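Local coordinates for thiamine phosphate pyrophosphorylase (Bacteroides thetaiotaomicron VPI-5482, PDB 3CEU), which probably catalyses the joining of the pyrimidine and thiazole moieties into thiamine phosphate, a late step of thiamine diphosphate biosynthesis, at residues E14-I18 and Y187-I191; H54-H60 and F69-H75; I143-A149 and F164-V170. All blocks are in the same frame, centred on the assembly; numbering follows the deposited sequence.

All three contacts belong to one TIM barrel, a closed parallel sheet of eight strands wrapped by helices. Contact 1 spans almost the whole chain and packs the start of helix 15-24 against the start of helix 188-201. Contacts 2 and 3 fall between those segments, in that order. Each pairs neighbouring parallel strands of a beta-alpha-beta unit: 57-59 with 73-75, then 147-150 with 168-171. Their centres are about 19 Å apart. Contact 1 lies about 20 Å from contact 2 and 26 Å from contact 3, centre to centre. Contacts 2 and 3 thus hold neighbouring strands of the barrel wall, while contact 1 joins the first and last outer helices where the barrel closes.

Contact 1 of 3, residues E14-I18 and Y187-I191; sequences EEDKI and YLAVI
This is a helix-helix contact on the outside of the TIM barrel. The first turn of helix 15-24 meets the first turn of helix 188-201, which brings the two ends of the fold together. Both segments begin with an N-cap residue, Glu14 and Tyr187, and then turn helical. Ile18 N bonds back to Glu14 O at 2.9 Å, and Ile191 N to Tyr187 O at 3.2 Å. The closest CA pair is Ile18 and Tyr187, 7.1 Å apart. The contact is small (262 Å² buried in total) and held by side-chain packing.

Glu14 has a positive phi of 82°. Its CB points toward the other segment, and OE2 sits at the edge of the Tyr187 ring, 4.1 Å from CE1. Glu15 turns elsewhere and forms a salt bridge with Lys34. Asp16 faces helix 39-48, where it touches Leu48. Lys17 starts toward the partner, with CB 3.4 Å from Tyr187 OH, but then bends off, leaving NZ 6.1 Å from that OH. Ile18 is the centre of the contact. It takes the mt rotamer and covers one face of the Tyr187 ring. Its CG2 also packs 4.2 Å from CD1 of Ile191, and its side chain touches Trp176 of helix 173-176.

Tyr187 adopts chi1 p (47°) with chi2 near -90°, which swings the ring across to helix 15-24, where it also touches Ala21. Val190 adds an apolar contact, its CG1 4.0 Å from Ile18 CG2. Over the ring face lies a CH-pi contact: Ile18 CG1 stands 3.6 Å from the Tyr187 ring centroid, 18° off the ring normal.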
# COMPACT_ATOMS: atom_id res chain seq x y z
N GLU A 14 -13.98 9.10 -11.29
CA GLU A 14 -14.60 8.28 -10.25
C GLU A 14 -13.58 7.70 -9.27
O GLU A 14 -13.96 7.15 -8.23
CB GLU A 14 -15.44 7.16 -10.88
CG GLU A 14 -16.82 7.63 -11.32
CD GLU A 14 -17.62 6.54 -12.01
OE1 GLU A 14 -17.28 6.18 -13.16
OE2 GLU A 14 -18.59 6.04 -11.39
N GLU A 15 -12.30 7.83 -9.59
CA GLU A 15 -11.23 7.32 -8.73
C GLU A 15 -11.33 7.91 -7.32
O GLU A 15 -11.14 7.19 -6.33
CB GLU A 15 -9.86 7.67 -9.32
CG GLU A 15 -8.69 7.03 -8.57
CD GLU A 15 -7.32 7.48 -9.06
OE1 GLU A 15 -6.32 6.90 -8.59
OE2 GLU A 15 -7.24 8.40 -9.90
N ASP A 16 -11.64 9.20 -7.23
CA ASP A 16 -11.77 9.86 -5.93
C ASP A 16 -12.94 9.28 -5.12
O ASP A 16 -12.85 9.15 -3.90
CB ASP A 16 -11.97 11.38 -6.12
CG ASP A 16 -13.36 11.74 -6.60
OD1 ASP A 16 -13.76 11.30 -7.69
OD2 ASP A 16 -14.06 12.48 -5.89
N LYS A 17 -14.02 8.94 -5.81
CA LYS A 17 -15.20 8.37 -5.16
C LYS A 17 -14.88 6.98 -4.64
O LYS A 17 -15.24 6.61 -3.53
CB LYS A 17 -16.37 8.24 -6.14
CG LYS A 17 -17.26 9.47 -6.28
CD LYS A 17 -16.57 10.64 -6.95
CE LYS A 17 -17.58 11.71 -7.34
NZ LYS A 17 -18.53 11.20 -8.39
N ILE A 18 -14.21 6.20 -5.48
CA ILE A 18 -13.87 4.86 -5.08
C ILE A 18 -12.93 4.89 -3.90
O ILE A 18 -13.11 4.14 -2.94
CB ILE A 18 -13.23 4.06 -6.24
CG1 ILE A 18 -14.20 4.00 -7.42
CG2 ILE A 18 -12.90 2.65 -5.76
CD1 ILE A 18 -13.68 3.24 -8.63
N TYR A 187 -18.98 0.66 -9.07
CA TYR A 187 -17.77 0.08 -8.51
C TYR A 187 -18.02 -0.75 -7.25
O TYR A 187 -17.16 -0.85 -6.37
CB TYR A 187 -16.74 1.18 -8.24
CG TYR A 187 -17.27 2.40 -7.53
CD1 TYR A 187 -17.76 3.49 -8.25
CD2 TYR A 187 -17.27 2.47 -6.14
CE1 TYR A 187 -18.24 4.63 -7.60
CE2 TYR A 187 -17.74 3.60 -5.47
CZ TYR A 187 -18.22 4.68 -6.20
OH TYR A 187 -18.68 5.80 -5.54
N LEU A 188 -19.20 -1.35 -7.19
CA LEU A 188 -19.58 -2.20 -6.07
C LEU A 188 -18.60 -3.37 -5.90
O LEU A 188 -18.14 -3.65 -4.80
CB LEU A 188 -21.00 -2.73 -6.29
CG LEU A 188 -22.08 -2.17 -5.36
CD1 LEU A 188 -23.48 -2.48 -5.90
CD2 LEU A 188 -21.90 -2.78 -3.98
N ALA A 189 -18.30 -4.04 -7.01
CA ALA A 189 -17.38 -5.18 -6.99
C ALA A 189 -16.05 -4.83 -6.33
O ALA A 189 -15.45 -5.66 -5.65
CB ALA A 189 -17.13 -5.68 -8.42
N VAL A 190 -15.58 -3.61 -6.52
CA VAL A 190 -14.34 -3.22 -5.90
C VAL A 190 -14.53 -3.07 -4.39
O VAL A 190 -13.76 -3.62 -3.61
CB VAL A 190 -13.80 -1.91 -6.50
CG1 VAL A 190 -12.65 -1.36 -5.64
CG2 VAL A 190 -13.29 -2.18 -7.92
N ILE A 191 -15.57 -2.35 -3.98
CA ILE A 191 -15.82 -2.17 -2.56
C ILE A 191 -16.15 -3.48 -1.87
O ILE A 191 -15.69 -3.74 -0.76
CB ILE A 191 -16.97 -1.17 -2.31
CG1 ILE A 191 -16.80 0.08 -3.18
CG2 ILE A 191 -17.01 -0.78 -0.82
CD1 ILE A 191 -15.45 0.75 -3.01

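Contact 2 of 3, residues H54-H60 and F69-H75; sequences HRRIVTH and FNLMGIH
Strands 57-59 and 73-75 run parallel, their short axes 4.6 Å apart at closest and inclined at 47°. Thr59 pairs with Ile74, CA to CA 5.1 Å. Thr59 N donates to Gly73 O and His75 N to Thr59 O, both at 3.2 Å. In the loop just before strand 73-75, Met72 N donates to O of Ile57, the first residue of strand 57-59, at 2.9 Å. A 3-10 turn leads into strand 57-59. Asn70 has a left-handed backbone (59/42) just after helix 65-68.

His54 (chi1 m) donates from ND1 to Phe69 O at 2.5 Å, while its NE2 faces the end of helix 39-48. Leu71 (mt) packs CD1 on Thr59 CG2 at 3.6 Å and CD2 on Ile57 CB at 4.2 Å. On the face that carries Val58, CE of selenomethionine Met72 lies 3.6 Å from Val58 CG2. The His60 and His75 rings form an offset stack, with centroids 4.5 Å apart and planes at 29°. His60 NE2 bonds to His31. His75 bonds to Ser92 and Ser94.

Helix 65-68 links the strands. With His75 ending one strand and His60 following the other, this is the beta-alpha-beta unit repeated around a TIM barrel.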
# COMPACT_ATOMS: atom_id res chain seq x y z
N HIS A 54 -6.59 12.33 4.78
CA HIS A 54 -5.28 12.67 4.24
C HIS A 54 -4.10 12.06 4.99
O HIS A 54 -3.10 11.72 4.37
CB HIS A 54 -5.11 14.19 4.14
CG HIS A 54 -5.88 14.79 3.01
ND1 HIS A 54 -5.70 16.09 2.59
CD2 HIS A 54 -6.85 14.27 2.22
CE1 HIS A 54 -6.52 16.34 1.59
NE2 HIS A 54 -7.23 15.26 1.34
N ARG A 55 -4.22 11.92 6.31
CA ARG A 55 -3.12 11.33 7.08
C ARG A 55 -3.07 9.81 6.96
O ARG A 55 -2.43 9.14 7.76
CB ARG A 55 -3.21 11.71 8.56
CG ARG A 55 -4.22 10.90 9.36
CD ARG A 55 -5.52 11.66 9.46
NE ARG A 55 -6.09 11.59 10.80
CZ ARG A 55 -6.88 12.53 11.32
NH1 ARG A 55 -7.20 13.60 10.60
NH2 ARG A 55 -7.36 12.39 12.55
N ARG A 56 -3.76 9.28 5.95
CA ARG A 56 -3.80 7.83 5.71
C ARG A 56 -3.22 7.55 4.32
O ARG A 56 -3.20 6.41 3.86
CB ARG A 56 -5.24 7.33 5.75
CG ARG A 56 -5.94 7.45 7.09
CD ARG A 56 -5.70 6.22 7.94
NE ARG A 56 -6.63 6.12 9.06
CZ ARG A 56 -6.57 5.19 10.00
NH1 ARG A 56 -5.61 4.26 9.95
NH2 ARG A 56 -7.44 5.19 11.00
N ILE A 57 -2.74 8.61 3.66
CA ILE A 57 -2.18 8.52 2.31
C ILE A 57 -0.66 8.78 2.27
O ILE A 57 -0.17 9.72 2.88
CB ILE A 57 -2.88 9.54 1.38
CG1 ILE A 57 -4.38 9.24 1.33
CG2 ILE A 57 -2.27 9.49 -0.02
CD1 ILE A 57 -5.20 10.28 0.58
N VAL A 58 0.06 7.93 1.54
CA VAL A 58 1.50 8.06 1.36
C VAL A 58 1.68 8.27 -0.13
O VAL A 58 1.05 7.57 -0.93
CB VAL A 58 2.26 6.78 1.78
CG1 VAL A 58 3.76 6.98 1.58
CG2 VAL A 58 1.96 6.42 3.23
N THR A 59 2.52 9.23 -0.52
CA THR A 59 2.71 9.50 -1.96
C THR A 59 4.09 9.10 -2.48
O THR A 59 5.10 9.28 -1.80
CB THR A 59 2.50 11.00 -2.28
OG1 THR A 59 2.76 11.22 -3.67
CG2 THR A 59 3.41 11.88 -1.46
N HIS A 60 4.12 8.57 -3.69
CA HIS A 60 5.36 8.16 -4.31
C HIS A 60 5.92 9.24 -5.24
O HIS A 60 7.02 9.11 -5.77
CB HIS A 60 5.18 6.86 -5.11
CG HIS A 60 4.81 5.67 -4.27
ND1 HIS A 60 5.24 4.40 -4.58
CD2 HIS A 60 4.05 5.57 -3.16
CE1 HIS A 60 4.75 3.55 -3.68
NE2 HIS A 60 4.03 4.24 -2.81
N PHE A 69 -0.91 18.87 1.42
CA PHE A 69 -2.23 18.29 1.70
C PHE A 69 -2.34 17.50 2.99
O PHE A 69 -3.32 16.77 3.20
CB PHE A 69 -2.67 17.41 0.53
CG PHE A 69 -2.98 18.18 -0.71
CD1 PHE A 69 -1.97 18.64 -1.53
CD2 PHE A 69 -4.31 18.48 -1.02
CE1 PHE A 69 -2.26 19.41 -2.66
CE2 PHE A 69 -4.62 19.25 -2.14
CZ PHE A 69 -3.59 19.72 -2.97
N ASN A 70 -1.35 17.67 3.86
CA ASN A 70 -1.28 17.00 5.15
C ASN A 70 -1.30 15.47 5.02
O ASN A 70 -1.97 14.78 5.79
CB ASN A 70 -2.42 17.45 6.06
CG ASN A 70 -2.24 16.97 7.49
OD1 ASN A 70 -1.19 17.20 8.09
ND2 ASN A 70 -3.26 16.31 8.03
N LEU A 71 -0.56 14.97 4.04
CA LEU A 71 -0.48 13.54 3.81
C LEU A 71 0.26 12.89 4.97
O LEU A 71 0.88 13.57 5.80
CB LEU A 71 0.26 13.25 2.49
CG LEU A 71 -0.27 13.95 1.23
CD1 LEU A 71 0.59 13.52 0.05
CD2 LEU A 71 -1.72 13.59 0.99
N MSE A 72 0.20 11.57 5.02
CA MSE A 72 0.85 10.80 6.06
C MSE A 72 2.37 10.87 5.96
O MSE A 72 3.05 11.13 6.95
CB MSE A 72 0.39 9.34 5.98
CG MSE A 72 0.87 8.46 7.12
SE MSE A 72 0.03 6.70 7.13
CE MSE A 72 1.56 5.61 6.67
N GLY A 73 2.88 10.63 4.76
CA GLY A 73 4.32 10.66 4.53
C GLY A 73 4.68 10.33 3.08
O GLY A 73 3.85 10.45 2.18
N ILE A 74 5.92 9.91 2.85
CA ILE A 74 6.38 9.60 1.51
C ILE A 74 7.00 8.21 1.39
O ILE A 74 7.44 7.61 2.39
CB ILE A 74 7.43 10.62 1.07
CG1 ILE A 74 8.66 10.50 1.96
CG2 ILE A 74 6.85 12.02 1.15
CD1 ILE A 74 9.85 11.30 1.49
N HIS A 75 7.03 7.69 0.17
CA HIS A 75 7.61 6.38 -0.11
C HIS A 75 8.70 6.58 -1.14
O HIS A 75 8.42 6.85 -2.30
CB HIS A 75 6.56 5.43 -0.69
CG HIS A 75 6.98 4.00 -0.68
ND1 HIS A 75 7.06 3.26 0.48
CD2 HIS A 75 7.34 3.17 -1.69
CE1 HIS A 75 7.44 2.03 0.19
NE2 HIS A 75 7.62 1.95 -1.12

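Contact 3 of 3, residues I143-A149 and F164-V170; sequences IDSKVMA and FGFGGAV
Strands 147-150 and 168-171 are parallel neighbours in the TIM barrel, joined through helix 158-163 as a beta-alpha-beta unit. The axes of 147-149 and 168-170 approach to 4.4 Å and are inclined at 46°. Ala149 pairs with Ala169, CA to CA 4.8 Å.

The main bump is the Phe166 ring (chi1 m, -81°). It fits between Ile143 and Ala149. Ile143, extended as tt, lays CD1 over one face of the ring, and Ala149 CB covers the opposite face, 3.5 Å from the centroid. Val147 closes in beside them, with CG1 3.7 Å from Phe166 CD1. Ile161 of helix 158-163 touches both Phe166 and Ala149.

Gly165 ends helix 158-163 in a Schellman motif; at its positive phi a CB would jam against the carbonyl O of Phe164. Asp144 to Val147 form a type I turn. Here the backbones draw close, with Ser145 CA 3.5 Å from Gly167 CA, and a CB on Gly167 would clash with Ser145 O. Gly168 gives a hollow for selenomethionine Met148 (chi1 m, chi2 m), whose SE would collide with a CB there. Met148 CB also meets Val170 CG2 at 3.7 Å.

Gly167 N makes weak bonds to Asp144 O (3.2 Å) and Val147 O (3.1 Å). Farther along, Ala149 N donates to Gly168 O at 3.0 Å. The shortest strand bond is from Val170 N to Ala149 O, 2.7 Å.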
# COMPACT_ATOMS: atom_id res chain seq x y z
N ILE A 143 11.20 -10.20 9.73
CA ILE A 143 9.89 -9.78 9.28
C ILE A 143 8.99 -9.57 10.48
O ILE A 143 8.79 -10.49 11.29
CB ILE A 143 9.26 -10.85 8.38
CG1 ILE A 143 7.75 -10.63 8.30
CG2 ILE A 143 9.58 -12.21 8.93
CD1 ILE A 143 7.06 -11.61 7.42
N ASP A 144 8.45 -8.37 10.62
CA ASP A 144 7.59 -8.08 11.74
C ASP A 144 6.55 -7.03 11.38
O ASP A 144 6.32 -6.73 10.21
CB ASP A 144 8.43 -7.63 12.94
CG ASP A 144 9.25 -6.38 12.64
OD1 ASP A 144 9.95 -5.91 13.56
OD2 ASP A 144 9.20 -5.87 11.49
N SER A 145 5.91 -6.46 12.40
CA SER A 145 4.88 -5.45 12.17
C SER A 145 5.33 -4.28 11.29
O SER A 145 4.50 -3.48 10.86
CB SER A 145 4.40 -4.92 13.51
OG SER A 145 5.52 -4.61 14.34
N LYS A 146 6.62 -4.17 11.02
CA LYS A 146 7.13 -3.07 10.22
C LYS A 146 7.36 -3.43 8.74
O LYS A 146 7.75 -2.57 7.95
CB LYS A 146 8.43 -2.52 10.84
CG LYS A 146 9.00 -1.31 10.14
CD LYS A 146 10.39 -0.93 10.63
CE LYS A 146 10.36 -0.06 11.87
NZ LYS A 146 11.67 0.63 12.01
N VAL A 147 7.12 -4.67 8.37
CA VAL A 147 7.33 -5.04 6.97
C VAL A 147 6.00 -5.39 6.30
O VAL A 147 5.21 -6.17 6.82
CB VAL A 147 8.28 -6.23 6.85
CG1 VAL A 147 7.75 -7.40 7.65
CG2 VAL A 147 8.46 -6.61 5.39
N MSE A 148 5.76 -4.79 5.14
CA MSE A 148 4.52 -5.03 4.43
C MSE A 148 4.78 -5.92 3.21
O MSE A 148 5.66 -5.64 2.39
CB MSE A 148 3.90 -3.69 4.00
CG MSE A 148 3.87 -2.64 5.13
SE MSE A 148 3.07 -3.21 6.83
CE MSE A 148 3.17 -1.52 7.78
N ALA A 149 4.01 -6.99 3.09
CA ALA A 149 4.20 -7.91 1.98
C ALA A 149 3.55 -7.35 0.72
O ALA A 149 2.44 -6.84 0.75
CB ALA A 149 3.62 -9.27 2.32
N PHE A 164 2.94 -15.55 8.02
CA PHE A 164 4.38 -15.31 7.98
C PHE A 164 4.82 -14.24 8.98
O PHE A 164 6.01 -14.00 9.16
CB PHE A 164 4.80 -14.89 6.57
CG PHE A 164 4.89 -16.03 5.60
CD1 PHE A 164 4.07 -16.08 4.47
CD2 PHE A 164 5.83 -17.04 5.78
CE1 PHE A 164 4.19 -17.11 3.54
CE2 PHE A 164 5.95 -18.08 4.85
CZ PHE A 164 5.13 -18.11 3.73
N GLY A 165 3.85 -13.59 9.63
CA GLY A 165 4.18 -12.56 10.60
C GLY A 165 4.25 -11.15 10.05
O GLY A 165 4.61 -10.22 10.77
N PHE A 166 3.91 -10.99 8.77
CA PHE A 166 3.91 -9.68 8.12
C PHE A 166 3.01 -8.70 8.85
O PHE A 166 1.90 -9.04 9.26
CB PHE A 166 3.45 -9.81 6.66
CG PHE A 166 4.53 -10.29 5.71
CD1 PHE A 166 5.64 -9.49 5.45
CD2 PHE A 166 4.44 -11.54 5.10
CE1 PHE A 166 6.65 -9.93 4.60
CE2 PHE A 166 5.45 -11.98 4.25
CZ PHE A 166 6.56 -11.17 4.00
N GLY A 167 3.48 -7.47 9.01
CA GLY A 167 2.68 -6.46 9.69
C GLY A 167 1.62 -5.88 8.76
O GLY A 167 0.88 -4.98 9.14
N GLY A 168 1.54 -6.40 7.54
CA GLY A 168 0.55 -5.91 6.60
C GLY A 168 0.67 -6.49 5.21
O GLY A 168 1.65 -7.15 4.86
N ALA A 169 -0.35 -6.26 4.39
CA ALA A 169 -0.33 -6.77 3.03
C ALA A 169 -0.67 -5.61 2.11
O ALA A 169 -1.52 -4.78 2.43
CB ALA A 169 -1.34 -7.91 2.87
N VAL A 170 0.03 -5.55 0.99
CA VAL A 170 -0.18 -4.48 0.02
C VAL A 170 -0.79 -5.04 -1.25
O VAL A 170 -0.31 -6.03 -1.78
CB VAL A 170 1.15 -3.79 -0.31
CG1 VAL A 170 0.91 -2.61 -1.25
CG2 VAL A 170 1.80 -3.33 0.99